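Local coordinates for ribosomal RNA small subunit methyltransferase E (Bacillus subtilis, PDB 1VHK), which probably methylates N3 of a specific uridine in 16S ribosomal RNA of the assembled small subunit, with S-adenosyl-L-methionine as methyl donor, at residues T20-I31 with Q58-V69; L95-T103 with R133-A142. All coordinates share one frame; numbering follows the deposited sequence.

Interaction 1: T20-I31 with Q58-V69; sequences TFSITGEEVHHI and QSVSKDKVSCLV
The five-stranded mixed sheet of the PUA-like domain has strand 21-24 at one margin, zipped antiparallel to strand 64-69, with helix 26-31 folded back over the same pair. Two hydrogen-bonded pairs set the register. In the Phe21-Cys67 pair both bonds form: Phe21 N reaches Cys67 O at 2.8 Å, and Cys67 N returns to Phe21 O at 2.7 Å. Ile23 and Val65 repeat this two residues along, the bond from Val65 N to Ile23 O being longer (3.2 Å) and more bent. Phe21, Ile23, Val65 and Cys67 all face the apolar side. Phe21 has CG between its backbone N and carbonyl carbon (chi1 67°), which lays the ring across its pair mate: Cys67 CB sits over one face, 3.7 Å from the ring centroid, as a CH-pi contact, and SG approaches the ring obliquely. From the next hydrogen-bonded pair Ile23 CD1 comes to 3.6 Å from Cys67 SG, while Ile23 and Val65 run side by side. Helix 26-31 closes over Val65, whose CG2 meets Ile31 CG2 at 4.0 Å; Val28 lies against the backbone of Asp63, its CG1 3.5 Å from Asp63 O. In the turn between strands, Ser61 OG accepts from the backbone N of both Asp63 and Lys64, an ST turn and ST motif. At the other end Gln58 N and Ser59 N share Ser66 O in a classic beta bulge. Cys55 and Leu57 of strand 52-60 and Ile15 of helix 12-16 extend the apolar face. The chemistry is thus divided: backbone bonds fix the register of the marginal strand, aliphatic groups of Val28 and Ile31 seat helix 26-31 on Val65 and the turn, and the Phe21 ring and Cys67 sulfur pack along the strands.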
loop_
_atom_site.group_PDB
_atom_site.type_symbol
_atom_site.label_atom_id
_atom_site.label_comp_id
_atom_site.label_asym_id
_atom_site.label_seq_id
_atom_site.Cartn_x
_atom_site.Cartn_y
_atom_site.Cartn_z
ATOM N N THR A 20 12.985 35.033 6.163
ATOM C CA THR A 20 13.264 34.003 5.188
ATOM C C THR A 20 14.109 32.929 5.900
ATOM O O THR A 20 14.505 33.160 7.044
ATOM C CB THR A 20 14.057 34.458 3.963
ATOM O OG1 THR A 20 15.381 34.841 4.381
ATOM C CG2 THR A 20 13.402 35.582 3.197
ATOM N N PHE A 21 14.353 31.813 5.254
ATOM C CA PHE A 21 15.164 30.748 5.852
ATOM C C PHE A 21 15.969 30.117 4.727
ATOM O O PHE A 21 15.582 30.273 3.575
ATOM C CB PHE A 21 14.329 29.730 6.606
ATOM C CG PHE A 21 13.431 28.896 5.734
ATOM C CD1 PHE A 21 12.183 29.369 5.361
ATOM C CD2 PHE A 21 13.841 27.666 5.254
ATOM C CE1 PHE A 21 11.354 28.626 4.547
ATOM C CE2 PHE A 21 13.025 26.921 4.437
ATOM C CZ PHE A 21 11.776 27.398 4.083
ATOM N N SER A 22 17.071 29.456 5.035
ATOM C CA SER A 22 17.892 28.872 3.989
ATOM C C SER A 22 18.150 27.383 4.163
ATOM O O SER A 22 18.266 26.838 5.250
ATOM C CB SER A 22 19.218 29.625 3.853
ATOM O OG SER A 22 19.751 29.905 5.125
ATOM N N ILE A 23 18.238 26.725 3.013
ATOM C CA ILE A 23 18.444 25.305 2.906
ATOM C C ILE A 23 19.900 24.979 2.603
ATOM O O ILE A 23 20.452 25.415 1.589
ATOM C CB ILE A 23 17.550 24.720 1.778
ATOM C CG1 ILE A 23 16.104 25.163 1.979
ATOM C CG2 ILE A 23 17.672 23.209 1.737
ATOM C CD1 ILE A 23 15.110 24.625 0.989
ATOM N N THR A 24 20.529 24.210 3.499
ATOM C CA THR A 24 21.912 23.801 3.301
ATOM C C THR A 24 22.051 22.277 3.286
ATOM O O THR A 24 21.190 21.531 3.743
ATOM C CB THR A 24 22.886 24.402 4.323
ATOM O OG1 THR A 24 22.410 24.157 5.647
ATOM C CG2 THR A 24 23.061 25.896 4.128
ATOM N N GLY A 25 23.022 21.802 2.487
ATOM C CA GLY A 25 23.333 20.409 2.387
ATOM C C GLY A 25 22.888 19.679 1.137
ATOM O O GLY A 25 23.005 20.158 0.010
ATOM N N GLU A 26 22.461 18.434 1.342
ATOM C CA GLU A 26 21.984 17.517 0.337
ATOM C C GLU A 26 20.935 18.161 -0.583
ATOM O O GLU A 26 21.079 18.161 -1.793
ATOM C CB GLU A 26 21.285 16.313 1.008
ATOM C CG GLU A 26 21.954 14.969 0.847
ATOM C CD GLU A 26 21.239 13.875 1.628
ATOM O OE1 GLU A 26 21.921 12.987 2.187
ATOM O OE2 GLU A 26 19.990 13.921 1.702
ATOM N N GLU A 27 19.885 18.655 0.052
ATOM C CA GLU A 27 18.751 19.289 -0.550
ATOM C C GLU A 27 19.081 20.433 -1.486
ATOM O O GLU A 27 18.395 20.588 -2.502
ATOM C CB GLU A 27 17.776 19.778 0.535
ATOM C CG GLU A 27 16.796 18.743 1.017
ATOM C CD GLU A 27 17.308 17.842 2.120
ATOM O OE1 GLU A 27 16.981 16.633 2.084
ATOM O OE2 GLU A 27 18.015 18.335 3.027
ATOM N N VAL A 28 20.087 21.253 -1.174
ATOM C CA VAL A 28 20.431 22.346 -2.091
ATOM C C VAL A 28 20.767 21.750 -3.456
ATOM O O VAL A 28 20.140 22.112 -4.450
ATOM C CB VAL A 28 21.482 23.327 -1.620
ATOM C CG1 VAL A 28 21.723 23.276 -0.115
ATOM C CG2 VAL A 28 22.797 23.216 -2.365
ATOM N N HIS A 29 21.660 20.769 -3.485
ATOM C CA HIS A 29 22.045 20.096 -4.710
ATOM C C HIS A 29 20.840 19.580 -5.487
ATOM O O HIS A 29 20.815 19.631 -6.720
ATOM C CB HIS A 29 23.005 18.923 -4.438
ATOM C CG HIS A 29 23.199 18.079 -5.671
ATOM N ND1 HIS A 29 23.939 18.518 -6.749
ATOM C CD2 HIS A 29 22.704 16.875 -6.023
ATOM C CE1 HIS A 29 23.936 17.590 -7.696
ATOM N NE2 HIS A 29 23.183 16.592 -7.289
ATOM N N HIS A 30 19.886 18.979 -4.782
ATOM C CA HIS A 30 18.674 18.497 -5.427
ATOM C C HIS A 30 17.870 19.690 -5.950
ATOM O O HIS A 30 17.380 19.659 -7.081
ATOM C CB HIS A 30 17.831 17.657 -4.475
ATOM C CG HIS A 30 16.652 17.016 -5.151
ATOM N ND1 HIS A 30 15.391 17.589 -5.143
ATOM C CD2 HIS A 30 16.545 15.881 -5.874
ATOM C CE1 HIS A 30 14.561 16.819 -5.817
ATOM N NE2 HIS A 30 15.231 15.782 -6.274
ATOM N N ILE A 31 17.767 20.754 -5.146
ATOM C CA ILE A 31 17.050 21.938 -5.591
ATOM C C ILE A 31 17.745 22.574 -6.795
ATOM O O ILE A 31 17.166 22.667 -7.881
ATOM C CB ILE A 31 16.873 22.985 -4.489
ATOM C CG1 ILE A 31 16.039 22.407 -3.333
ATOM C CG2 ILE A 31 16.201 24.243 -5.026
ATOM C CD1 ILE A 31 16.259 23.114 -2.015
ATOM N N GLN A 58 13.386 32.475 -2.916
ATOM C CA GLN A 58 13.786 33.865 -2.930
ATOM C C GLN A 58 15.231 33.944 -3.437
ATOM O O GLN A 58 15.549 34.708 -4.340
ATOM C CB GLN A 58 13.685 34.452 -1.525
ATOM C CG GLN A 58 14.257 35.841 -1.370
ATOM C CD GLN A 58 13.585 36.661 -0.290
ATOM O OE1 GLN A 58 14.085 37.719 0.127
ATOM N NE2 GLN A 58 12.432 36.185 0.172
ATOM N N SER A 59 16.053 33.014 -2.946
ATOM C CA SER A 59 17.454 32.980 -3.373
ATOM C C SER A 59 17.920 31.574 -3.695
ATOM O O SER A 59 17.595 30.617 -2.977
ATOM C CB SER A 59 18.337 33.621 -2.308
ATOM O OG SER A 59 19.677 33.219 -2.436
ATOM N N VAL A 60 18.613 31.412 -4.823
ATOM C CA VAL A 60 19.123 30.120 -5.242
ATOM C C VAL A 60 20.595 30.200 -5.647
ATOM O O VAL A 60 20.965 30.733 -6.689
ATOM C CB VAL A 60 18.301 29.456 -6.345
ATOM C CG1 VAL A 60 16.939 28.993 -5.830
ATOM C CG2 VAL A 60 18.117 30.361 -7.549
ATOM N N SER A 61 21.453 29.651 -4.793
ATOM C CA SER A 61 22.898 29.637 -5.019
ATOM C C SER A 61 23.393 28.237 -5.323
ATOM O O SER A 61 22.615 27.373 -5.737
ATOM C CB SER A 61 23.610 30.274 -3.834
ATOM O OG SER A 61 24.621 29.468 -3.279
ATOM N N LYS A 62 24.684 27.986 -5.177
ATOM C CA LYS A 62 25.256 26.680 -5.488
ATOM C C LYS A 62 25.384 25.813 -4.248
ATOM O O LYS A 62 25.664 24.613 -4.319
ATOM C CB LYS A 62 26.617 26.862 -6.171
ATOM C CG LYS A 62 27.252 25.606 -6.722
ATOM C CD LYS A 62 26.287 24.800 -7.582
ATOM C CE LYS A 62 25.882 25.569 -8.830
ATOM N NZ LYS A 62 24.609 25.071 -9.412
ATOM N N ASP A 63 25.155 26.410 -3.083
ATOM C CA ASP A 63 25.293 25.658 -1.833
ATOM C C ASP A 63 24.321 26.166 -0.785
ATOM O O ASP A 63 24.266 25.683 0.344
ATOM C CB ASP A 63 26.733 25.774 -1.335
ATOM C CG ASP A 63 27.194 27.209 -1.176
ATOM O OD1 ASP A 63 28.366 27.394 -0.770
ATOM O OD2 ASP A 63 26.404 28.140 -1.447
ATOM N N LYS A 64 23.604 27.227 -1.141
ATOM C CA LYS A 64 22.623 27.822 -0.242
ATOM C C LYS A 64 21.365 28.179 -1.026
ATOM O O LYS A 64 21.453 28.600 -2.182
ATOM C CB LYS A 64 23.185 29.049 0.469
ATOM C CG LYS A 64 23.765 28.763 1.848
ATOM C CD LYS A 64 25.252 28.461 1.792
ATOM C CE LYS A 64 25.735 27.772 3.054
ATOM N NZ LYS A 64 25.197 28.423 4.286
ATOM N N VAL A 65 20.209 27.895 -0.454
ATOM C CA VAL A 65 18.935 28.221 -1.112
ATOM C C VAL A 65 18.050 28.944 -0.101
ATOM O O VAL A 65 17.825 28.440 0.997
ATOM C CB VAL A 65 18.239 26.985 -1.672
ATOM C CG1 VAL A 65 16.731 27.172 -1.764
ATOM C CG2 VAL A 65 18.775 26.620 -3.059
ATOM N N SER A 66 17.625 30.154 -0.442
ATOM C CA SER A 66 16.817 30.930 0.502
ATOM C C SER A 66 15.339 30.846 0.148
ATOM O O SER A 66 14.999 30.898 -1.028
ATOM C CB SER A 66 17.293 32.376 0.562
ATOM O OG SER A 66 18.616 32.441 1.081
ATOM N N CYS A 67 14.499 30.702 1.176
ATOM C CA CYS A 67 13.083 30.570 1.016
ATOM C C CYS A 67 12.254 31.505 1.898
ATOM O O CYS A 67 12.576 31.795 3.030
ATOM C CB CYS A 67 12.610 29.132 1.329
ATOM S SG CYS A 67 13.595 27.816 0.610
ATOM N N LEU A 68 11.127 31.891 1.336
ATOM C CA LEU A 68 10.108 32.730 1.947
ATOM C C LEU A 68 8.857 31.864 2.133
ATOM O O LEU A 68 8.489 31.215 1.154
ATOM C CB LEU A 68 9.771 33.847 0.945
ATOM C CG LEU A 68 8.406 34.512 1.075
ATOM C CD1 LEU A 68 8.294 35.299 2.369
ATOM C CD2 LEU A 68 8.123 35.378 -0.135
ATOM N N VAL A 69 8.323 31.752 3.335
ATOM C CA VAL A 69 7.133 30.911 3.510
ATOM C C VAL A 69 5.890 31.679 3.116
ATOM O O VAL A 69 5.534 32.675 3.730
ATOM C CB VAL A 69 7.007 30.214 4.852
ATOM C CG1 VAL A 69 7.990 30.712 5.871
ATOM C CG2 VAL A 69 5.575 30.252 5.403
#

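Interaction 2: L95-T103 with R133-A142; sequences LEWIIQKGT and RWTKIAKEAA
Glu96 keeps CG beside its backbone N (chi1 -71°) and continues extended, while Arg133 bends at chi3, and the two chains cross at about a right angle in a salt bridge. Arg133 grips side-on: NE reaches Glu96 OE2 at 2.5 Å and NH2 reaches OE1 at 3.3 Å. Both nitrogens come from above the carboxylate plane, which is turned 57° from the guanidinium. Ile137 CD1 lies against Glu96 CG and over one guanidinium face. With an alanine in place of this glutamate, the Arg133 guanidinium would probably lose its carboxylate mate and Ile137 CD1 part of its cover. Deeper in, two methyls cover one face of the Trp134 indole: Leu95 CD1 is 3.6 Å from the centroid of the six-membered ring, and Ile99 CD1 is 4.0 Å from that of the five-membered ring. Small residues take over further along, with Thr103 CB 3.7 Å from Ala141 CB. Thr103 OG1 donates to Ile99 O within its own helix, leaving CG2 to meet Ala138 O and Ala142. The segments run roughly parallel, 27° apart with axes 8.4 Å from each other. Glu140 pairs with Arg235 of the second subunit, which also packs on Gln100 and Ala141. Trp134 and Ile99 rest on Val153 of strand 152-153, and Trp134 also on Pro112 of strand 109-113, at one margin of the parallel sheet.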
loop_
_atom_site.group_PDB
_atom_site.type_symbol
_atom_site.label_atom_id
_atom_site.label_comp_id
_atom_site.label_asym_id
_atom_site.label_seq_id
_atom_site.Cartn_x
_atom_site.Cartn_y
_atom_site.Cartn_z
ATOM N N LEU A 95 12.785 -5.982 1.259
ATOM C CA LEU A 95 12.769 -5.053 2.374
ATOM C C LEU A 95 12.647 -3.613 1.909
ATOM O O LEU A 95 11.969 -2.817 2.565
ATOM C CB LEU A 95 13.933 -5.212 3.300
ATOM C CG LEU A 95 13.727 -5.250 4.790
ATOM C CD1 LEU A 95 14.919 -4.623 5.515
ATOM C CD2 LEU A 95 12.432 -4.632 5.265
ATOM N N GLU A 96 13.261 -3.258 0.792
ATOM C CA GLU A 96 13.153 -1.907 0.253
ATOM C C GLU A 96 11.707 -1.629 -0.189
ATOM O O GLU A 96 11.241 -0.526 0.014
ATOM C CB GLU A 96 14.082 -1.680 -0.935
ATOM C CG GLU A 96 15.555 -1.601 -0.608
ATOM C CD GLU A 96 16.400 -1.325 -1.840
ATOM O OE1 GLU A 96 15.804 -1.017 -2.898
ATOM O OE2 GLU A 96 17.645 -1.394 -1.776
ATOM N N TRP A 97 11.043 -2.620 -0.751
ATOM C CA TRP A 97 9.653 -2.469 -1.184
ATOM C C TRP A 97 8.759 -2.310 0.039
ATOM O O TRP A 97 7.851 -1.501 0.094
ATOM C CB TRP A 97 9.223 -3.701 -1.989
ATOM C CG TRP A 97 8.323 -3.413 -3.147
ATOM C CD1 TRP A 97 8.690 -2.853 -4.347
ATOM C CD2 TRP A 97 6.912 -3.660 -3.242
ATOM N NE1 TRP A 97 7.593 -2.724 -5.169
ATOM C CE2 TRP A 97 6.493 -3.224 -4.517
ATOM C CE3 TRP A 97 5.960 -4.201 -2.364
ATOM C CZ2 TRP A 97 5.167 -3.322 -4.945
ATOM C CZ3 TRP A 97 4.661 -4.295 -2.799
ATOM C CH2 TRP A 97 4.265 -3.847 -4.070
ATOM N N ILE A 98 9.119 -3.075 1.098
ATOM C CA ILE A 98 8.343 -2.997 2.331
ATOM C C ILE A 98 8.510 -1.611 2.942
ATOM O O ILE A 98 7.541 -1.061 3.450
ATOM C CB ILE A 98 8.711 -4.108 3.319
ATOM C CG1 ILE A 98 8.071 -5.436 2.905
ATOM C CG2 ILE A 98 8.257 -3.763 4.734
ATOM C CD1 ILE A 98 8.825 -6.676 3.385
ATOM N N ILE A 99 9.711 -1.045 2.853
ATOM C CA ILE A 99 9.969 0.261 3.484
ATOM C C ILE A 99 9.292 1.359 2.696
ATOM O O ILE A 99 8.641 2.276 3.173
ATOM C CB ILE A 99 11.496 0.520 3.573
ATOM C CG1 ILE A 99 12.067 -0.351 4.728
ATOM C CG2 ILE A 99 11.862 1.969 3.835
ATOM C CD1 ILE A 99 13.577 -0.492 4.641
ATOM N N GLN A 100 9.491 1.268 1.371
ATOM C CA GLN A 100 8.911 2.243 0.489
ATOM C C GLN A 100 7.381 2.258 0.584
ATOM O O GLN A 100 6.808 3.300 0.907
ATOM C CB GLN A 100 9.386 2.063 -0.941
ATOM C CG GLN A 100 8.748 3.132 -1.867
ATOM C CD GLN A 100 9.297 3.048 -3.273
ATOM O OE1 GLN A 100 8.792 2.287 -4.106
ATOM N NE2 GLN A 100 10.383 3.761 -3.518
ATOM N N LYS A 101 6.714 1.146 0.256
ATOM C CA LYS A 101 5.236 1.217 0.244
ATOM C C LYS A 101 4.731 1.497 1.640
ATOM O O LYS A 101 3.908 2.409 1.841
ATOM C CB LYS A 101 4.639 0.034 -0.463
ATOM C CG LYS A 101 5.499 -0.427 -1.627
ATOM C CD LYS A 101 4.981 -0.036 -2.965
ATOM C CE LYS A 101 6.079 0.361 -3.942
ATOM N NZ LYS A 101 5.982 1.837 -4.226
ATOM N N GLY A 102 5.366 0.843 2.640
ATOM C CA GLY A 102 5.106 1.038 4.005
ATOM C C GLY A 102 5.079 2.504 4.396
ATOM O O GLY A 102 4.255 2.904 5.238
ATOM N N THR A 103 6.073 3.293 3.970
ATOM C CA THR A 103 6.048 4.721 4.272
ATOM C C THR A 103 4.862 5.364 3.536
ATOM O O THR A 103 4.062 6.082 4.166
ATOM C CB THR A 103 7.375 5.434 3.923
ATOM O OG1 THR A 103 8.461 4.756 4.583
ATOM C CG2 THR A 103 7.386 6.889 4.384
ATOM N N ARG A 133 20.853 2.842 3.037
ATOM C CA ARG A 133 20.054 2.913 1.829
ATOM C C ARG A 133 18.563 2.818 2.193
ATOM O O ARG A 133 17.734 3.505 1.591
ATOM C CB ARG A 133 20.432 1.823 0.845
ATOM C CG ARG A 133 19.903 2.016 -0.551
ATOM C CD ARG A 133 20.103 0.783 -1.423
ATOM N NE ARG A 133 19.042 0.633 -2.413
ATOM C CZ ARG A 133 18.721 1.519 -3.343
ATOM N NH1 ARG A 133 19.378 2.669 -3.465
ATOM N NH2 ARG A 133 17.729 1.299 -4.204
ATOM N N TRP A 134 18.250 2.067 3.230
ATOM C CA TRP A 134 16.916 1.936 3.772
ATOM C C TRP A 134 16.356 3.273 4.283
ATOM O O TRP A 134 15.215 3.633 4.005
ATOM C CB TRP A 134 16.903 0.964 4.966
ATOM C CG TRP A 134 17.197 -0.456 4.587
ATOM C CD1 TRP A 134 17.147 -1.001 3.355
ATOM C CD2 TRP A 134 17.563 -1.515 5.475
ATOM N NE1 TRP A 134 17.470 -2.335 3.405
ATOM C CE2 TRP A 134 17.733 -2.670 4.704
ATOM C CE3 TRP A 134 17.780 -1.590 6.863
ATOM C CZ2 TRP A 134 18.096 -3.903 5.252
ATOM C CZ3 TRP A 134 18.137 -2.813 7.394
ATOM C CH2 TRP A 134 18.276 -3.947 6.603
ATOM N N THR A 135 17.176 3.987 5.026
ATOM C CA THR A 135 16.876 5.309 5.574
ATOM C C THR A 135 16.610 6.309 4.446
ATOM O O THR A 135 15.784 7.199 4.526
ATOM C CB THR A 135 18.116 5.803 6.368
ATOM O OG1 THR A 135 18.272 4.955 7.514
ATOM C CG2 THR A 135 17.971 7.212 6.833
ATOM N N LYS A 136 17.359 6.128 3.370
ATOM C CA LYS A 136 17.256 6.941 2.170
ATOM C C LYS A 136 15.967 6.618 1.434
ATOM O O LYS A 136 15.224 7.499 1.003
ATOM C CB LYS A 136 18.508 6.731 1.337
ATOM C CG LYS A 136 18.467 6.991 -0.141
ATOM C CD LYS A 136 19.818 6.652 -0.797
ATOM C CE LYS A 136 20.011 7.444 -2.086
ATOM N NZ LYS A 136 19.053 7.011 -3.149
ATOM N N ILE A 137 15.589 5.349 1.371
ATOM C CA ILE A 137 14.366 4.940 0.708
ATOM C C ILE A 137 13.120 5.451 1.417
ATOM O O ILE A 137 12.154 5.837 0.762
ATOM C CB ILE A 137 14.325 3.409 0.561
ATOM C CG1 ILE A 137 15.343 3.040 -0.538
ATOM C CG2 ILE A 137 12.934 2.908 0.232
ATOM C CD1 ILE A 137 15.881 1.636 -0.435
ATOM N N ALA A 138 13.183 5.520 2.738
ATOM C CA ALA A 138 12.126 5.955 3.604
ATOM C C ALA A 138 11.889 7.457 3.519
ATOM O O ALA A 138 10.750 7.895 3.624
ATOM C CB ALA A 138 12.432 5.597 5.047
ATOM N N LYS A 139 12.972 8.205 3.380
ATOM C CA LYS A 139 12.956 9.643 3.240
ATOM C C LYS A 139 12.346 10.080 1.907
ATOM O O LYS A 139 11.582 11.030 1.831
ATOM C CB LYS A 139 14.415 10.140 3.304
ATOM C CG LYS A 139 14.561 11.541 3.869
ATOM C CD LYS A 139 15.779 12.259 3.298
ATOM C CE LYS A 139 15.927 13.629 3.946
ATOM N NZ LYS A 139 16.969 14.437 3.269
ATOM N N GLU A 140 12.657 9.350 0.843
ATOM C CA GLU A 140 12.122 9.693 -0.493
ATOM C C GLU A 140 10.658 9.323 -0.582
ATOM O O GLU A 140 9.769 10.102 -0.976
ATOM C CB GLU A 140 13.004 9.029 -1.526
ATOM C CG GLU A 140 12.853 9.275 -2.960
ATOM C CD GLU A 140 11.552 8.892 -3.621
ATOM O OE1 GLU A 140 10.957 7.851 -3.258
ATOM O OE2 GLU A 140 11.086 9.662 -4.515
ATOM N N ALA A 141 10.305 8.132 -0.076
ATOM C CA ALA A 141 8.886 7.729 -0.041
ATOM C C ALA A 141 8.103 8.772 0.776
ATOM O O ALA A 141 6.986 9.173 0.464
ATOM C CB ALA A 141 8.769 6.366 0.607
ATOM N N ALA A 142 8.750 9.187 1.870
ATOM C CA ALA A 142 8.210 10.169 2.762
ATOM C C ALA A 142 7.967 11.507 2.057
ATOM O O ALA A 142 6.952 12.143 2.321
ATOM C CB ALA A 142 9.094 10.351 3.986
#

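Interaction 1 belongs to the PUA-like domain and interaction 2 to the SPOUT-type methyltransferase domain; their centres lie about 25 Å apart. Helix 26-31 of the first nevertheless reaches helix 133-142 of the second: Lys139 NZ forms a salt bridge with Glu27 OE1 at 2.5 Å, and Glu26 OE2, at 3.4 Å from Lys139 NZ, adds a long, weak ion pair. Lys139 thus ties the two domains by charge, on a helix that also faces the dimer interface. In SPOUT enzymes S-adenosyl-L-methionine is held by the knotted C-terminal part and PUA domains commonly bind RNA, so this joint is consistent with fixing the two relative to each other.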